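Local structure of aminoglycoside 6-adenylyltransferase (Bacillus subtilis, 2PBE) at residues M195-I200 / K215-Y220. The protein confers resistance to streptomycin by transferring an adenylyl group from ATP to the O-6 position of the antibiotic, and also accepts GTP as nucleotide donor. Sequence-based numbering, arbitrary orientation.
Sequences MMAWHI and KFMKRY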
HETATM    1  N   MSE A 195      -9.859  -0.764   4.177  1.00 35.77           N
HETATM    2  CA  MSE A 195     -10.770  -1.907   4.120  1.00 37.36           C
HETATM    3  C   MSE A 195     -10.512  -2.711   2.846  1.00 36.71           C
HETATM    4  O   MSE A 195     -10.522  -3.948   2.864  1.00 36.16           O
HETATM    5  CB  MSE A 195     -12.230  -1.423   4.143  1.00 39.01           C
HETATM    6  CG  MSE A 195     -13.247  -2.538   4.363  1.00 41.77           C
HETATM    7 SE   MSE A 195     -12.832  -3.681   5.903  1.00 49.23          SE
HETATM    8  CE  MSE A 195     -13.400  -2.497   7.372  1.00 44.37           C
HETATM    9  N   MSE A 196     -10.287  -2.004   1.742  1.00 35.40           N
HETATM   10  CA  MSE A 196     -10.028  -2.669   0.482  1.00 35.29           C
HETATM   11  C   MSE A 196      -8.654  -3.334   0.520  1.00 33.81           C
HETATM   12  O   MSE A 196      -8.467  -4.429  -0.013  1.00 31.72           O
HETATM   13  CB  MSE A 196     -10.104  -1.657  -0.659  1.00 38.49           C
HETATM   14  CG  MSE A 196     -11.508  -1.125  -0.884  1.00 43.00           C
HETATM   15 SE   MSE A 196     -11.681   0.300  -2.219  1.00 53.22          SE
HETATM   16  CE  MSE A 196     -11.918  -0.713  -3.855  1.00 48.97           C
ATOM     17  N   ALA A 197      -7.698  -2.677   1.167  1.00 32.97           N
ATOM     18  CA  ALA A 197      -6.357  -3.227   1.273  1.00 33.18           C
ATOM     19  C   ALA A 197      -6.393  -4.491   2.122  1.00 33.60           C
ATOM     20  O   ALA A 197      -5.724  -5.478   1.798  1.00 35.66           O
ATOM     21  CB  ALA A 197      -5.412  -2.205   1.880  1.00 31.73           C
ATOM     22  N   TRP A 198      -7.187  -4.462   3.192  1.00 32.89           N
ATOM     23  CA  TRP A 198      -7.303  -5.623   4.078  1.00 32.56           C
ATOM     24  C   TRP A 198      -7.913  -6.795   3.314  1.00 32.39           C
ATOM     25  O   TRP A 198      -7.630  -7.965   3.597  1.00 32.86           O
ATOM     26  CB  TRP A 198      -8.175  -5.306   5.292  1.00 33.39           C
ATOM     27  CG  TRP A 198      -7.497  -4.514   6.413  1.00 35.45           C
ATOM     28  CD1 TRP A 198      -6.151  -4.326   6.587  1.00 35.68           C
ATOM     29  CD2 TRP A 198      -8.132  -3.910   7.549  1.00 35.72           C
ATOM     30  NE1 TRP A 198      -5.904  -3.652   7.758  1.00 36.27           N
ATOM     31  CE2 TRP A 198      -7.094  -3.382   8.376  1.00 35.92           C
ATOM     32  CE3 TRP A 198      -9.480  -3.763   7.963  1.00 34.64           C
ATOM     33  CZ2 TRP A 198      -7.354  -2.709   9.605  1.00 35.37           C
ATOM     34  CZ3 TRP A 198      -9.752  -3.097   9.193  1.00 33.49           C
ATOM     35  CH2 TRP A 198      -8.678  -2.577   9.996  1.00 35.97           C
ATOM     36  N   HIS A 199      -8.771  -6.477   2.352  1.00 31.73           N
ATOM     37  CA  HIS A 199      -9.384  -7.512   1.539  1.00 31.94           C
ATOM     38  C   HIS A 199      -8.300  -8.138   0.642  1.00 32.46           C
ATOM     39  O   HIS A 199      -8.214  -9.353   0.527  1.00 32.56           O
ATOM     40  CB  HIS A 199     -10.495  -6.903   0.683  1.00 31.83           C
ATOM     41  CG  HIS A 199     -11.160  -7.884  -0.226  1.00 33.91           C
ATOM     42  ND1 HIS A 199     -11.813  -9.001   0.243  1.00 35.05           N
ATOM     43  CD2 HIS A 199     -11.248  -7.926  -1.578  1.00 34.04           C
ATOM     44  CE1 HIS A 199     -12.274  -9.697  -0.785  1.00 34.90           C
ATOM     45  NE2 HIS A 199     -11.942  -9.067  -1.898  1.00 34.21           N
ATOM     46  N   ILE A 200      -7.477  -7.295   0.021  1.00 32.76           N
ATOM     47  CA  ILE A 200      -6.416  -7.758  -0.883  1.00 33.09           C
ATOM     48  C   ILE A 200      -5.460  -8.615  -0.039  1.00 34.00           C
ATOM     49  O   ILE A 200      -5.015  -9.705  -0.443  1.00 32.66           O
ATOM     50  CB  ILE A 200      -5.656  -6.533  -1.529  1.00 33.42           C
ATOM     51  CG1 ILE A 200      -6.581  -5.707  -2.444  1.00 33.19           C
ATOM     52  CG2 ILE A 200      -4.475  -7.029  -2.325  1.00 31.60           C
ATOM     53  CD1 ILE A 200      -7.230  -6.501  -3.623  1.00 36.18           C
ATOM     54  N   LYS A 215       0.010   6.178  -2.374  1.00 45.69           N
ATOM     55  CA  LYS A 215       0.587   6.128  -3.722  1.00 45.69           C
ATOM     56  C   LYS A 215       0.773   4.732  -4.330  1.00 44.03           C
ATOM     57  O   LYS A 215       0.892   4.603  -5.545  1.00 43.64           O
ATOM     58  CB  LYS A 215       1.931   6.890  -3.747  1.00 47.29           C
ATOM     59  CG  LYS A 215       2.990   6.369  -2.775  1.00 49.15           C
ATOM     60  CD  LYS A 215       3.997   7.461  -2.413  1.00 50.32           C
ATOM     61  CE  LYS A 215       5.103   7.620  -3.440  1.00 51.70           C
ATOM     62  NZ  LYS A 215       6.131   6.554  -3.273  1.00 52.63           N
ATOM     63  N   PHE A 216       0.791   3.699  -3.498  1.00 43.38           N
ATOM     64  CA  PHE A 216       0.988   2.330  -3.989  1.00 43.77           C
ATOM     65  C   PHE A 216      -0.278   1.520  -4.234  1.00 44.95           C
ATOM     66  O   PHE A 216      -0.217   0.399  -4.723  1.00 44.84           O
ATOM     67  CB  PHE A 216       1.873   1.531  -3.024  1.00 41.70           C
ATOM     68  CG  PHE A 216       3.222   2.122  -2.788  1.00 40.94           C
ATOM     69  CD1 PHE A 216       4.016   2.568  -3.865  1.00 41.94           C
ATOM     70  CD2 PHE A 216       3.729   2.211  -1.480  1.00 41.40           C
ATOM     71  CE1 PHE A 216       5.312   3.103  -3.649  1.00 42.55           C
ATOM     72  CE2 PHE A 216       5.031   2.744  -1.229  1.00 41.48           C
ATOM     73  CZ  PHE A 216       5.823   3.192  -2.319  1.00 42.38           C
HETATM   74  N   MSE A 217      -1.427   2.091  -3.905  1.00 46.72           N
HETATM   75  CA  MSE A 217      -2.683   1.382  -4.057  1.00 48.47           C
HETATM   76  C   MSE A 217      -3.092   0.955  -5.461  1.00 47.85           C
HETATM   77  O   MSE A 217      -3.773  -0.074  -5.617  1.00 47.76           O
HETATM   78  CB  MSE A 217      -3.806   2.191  -3.402  1.00 52.82           C
HETATM   79  CG  MSE A 217      -3.807   2.080  -1.887  1.00 58.01           C
HETATM   80 SE   MSE A 217      -3.720   0.220  -1.268  1.00 67.63          SE
HETATM   81  CE  MSE A 217      -5.605  -0.250  -1.243  1.00 62.98           C
ATOM     82  N   LYS A 218      -2.693   1.718  -6.477  1.00 46.26           N
ATOM     83  CA  LYS A 218      -3.033   1.361  -7.852  1.00 44.53           C
ATOM     84  C   LYS A 218      -2.290   0.077  -8.190  1.00 43.52           C
ATOM     85  O   LYS A 218      -2.693  -0.691  -9.076  1.00 44.22           O
ATOM     86  CB  LYS A 218      -2.624   2.467  -8.829  1.00 42.91           C
ATOM     87  CG  LYS A 218      -3.356   2.380 -10.137  1.00 41.09           C
ATOM     88  CD  LYS A 218      -2.859   3.422 -11.111  1.00 42.82           C
ATOM     89  CE  LYS A 218      -3.791   3.547 -12.305  1.00 43.23           C
ATOM     90  NZ  LYS A 218      -4.119   2.205 -12.888  1.00 46.41           N
ATOM     91  N   ARG A 219      -1.197  -0.143  -7.467  1.00 43.09           N
ATOM     92  CA  ARG A 219      -0.368  -1.321  -7.671  1.00 43.61           C
ATOM     93  C   ARG A 219      -0.824  -2.498  -6.822  1.00 41.17           C
ATOM     94  O   ARG A 219      -0.057  -3.413  -6.569  1.00 43.51           O
ATOM     95  CB  ARG A 219       1.082  -1.002  -7.325  1.00 47.03           C
ATOM     96  CG  ARG A 219       2.105  -1.862  -8.005  1.00 51.57           C
ATOM     97  CD  ARG A 219       3.060  -0.945  -8.709  1.00 56.34           C
ATOM     98  NE  ARG A 219       2.355  -0.028  -9.605  1.00 60.37           N
ATOM     99  CZ  ARG A 219       1.637  -0.392 -10.671  1.00 61.46           C
ATOM    100  NH1 ARG A 219       1.522  -1.676 -11.012  1.00 60.86           N
ATOM    101  NH2 ARG A 219       0.982   0.525 -11.378  1.00 61.67           N
ATOM    102  N   TYR A 220      -2.067  -2.473  -6.375  1.00 37.35           N
ATOM    103  CA  TYR A 220      -2.577  -3.559  -5.563  1.00 33.63           C
ATOM    104  C   TYR A 220      -3.986  -3.887  -5.967  1.00 32.64           C
ATOM    105  O   TYR A 220      -4.400  -5.034  -5.909  1.00 32.12           O
ATOM    106  CB  TYR A 220      -2.564  -3.168  -4.106  1.00 31.25           C
ATOM    107  CG  TYR A 220      -1.196  -3.271  -3.493  1.00 29.48           C
ATOM    108  CD1 TYR A 220      -0.572  -4.534  -3.307  1.00 28.68           C
ATOM    109  CD2 TYR A 220      -0.483  -2.105  -3.118  1.00 29.09           C
ATOM    110  CE1 TYR A 220       0.739  -4.631  -2.761  1.00 28.12           C
ATOM    111  CE2 TYR A 220       0.816  -2.178  -2.588  1.00 27.86           C
ATOM    112  CZ  TYR A 220       1.430  -3.436  -2.411  1.00 30.24           C
ATOM    113  OH  TYR A 220       2.716  -3.458  -1.896  1.00 29.74           O
TER
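A small apolar helix-to-loop contact near the centre of the chain joins helix 177-204 to the connection that leads from strand 207-209 of the mixed sheet to helix 223-230, where Ala197 receives the end of the selenomethionine Met217. The terminal methyl CE of Met217 lies 3.7 Å from Ala197 CB and 4.0 Å from Ala197 CA, so the methyl sits on the helix backbone where the side chain is a single methyl group. In Met217, CG lies beside the backbone N (chi1 -77°), anti to the carbonyl carbon, and bends at chi2 and chi3 swing CE round to the helix. One turn on from Ala197, Ile200 approaches backbone, not ring: its CD1 is 3.9 Å from Tyr220 O, a van der Waals approach. The Tyr220 side chain leads away, its ring stacked with Phe208, and touches Leu14 and Leu18 of helix 6-19, to which Arg219 ties the same loop by salt bridges to Asp11 and Asp15. Glu225 of helix 223-230 touches both Ile200 and the selenomethionine Met196. The loop makes a short 3-10 turn at 217-218, where Tyr220 N donates to Met217 O at 3.0 Å.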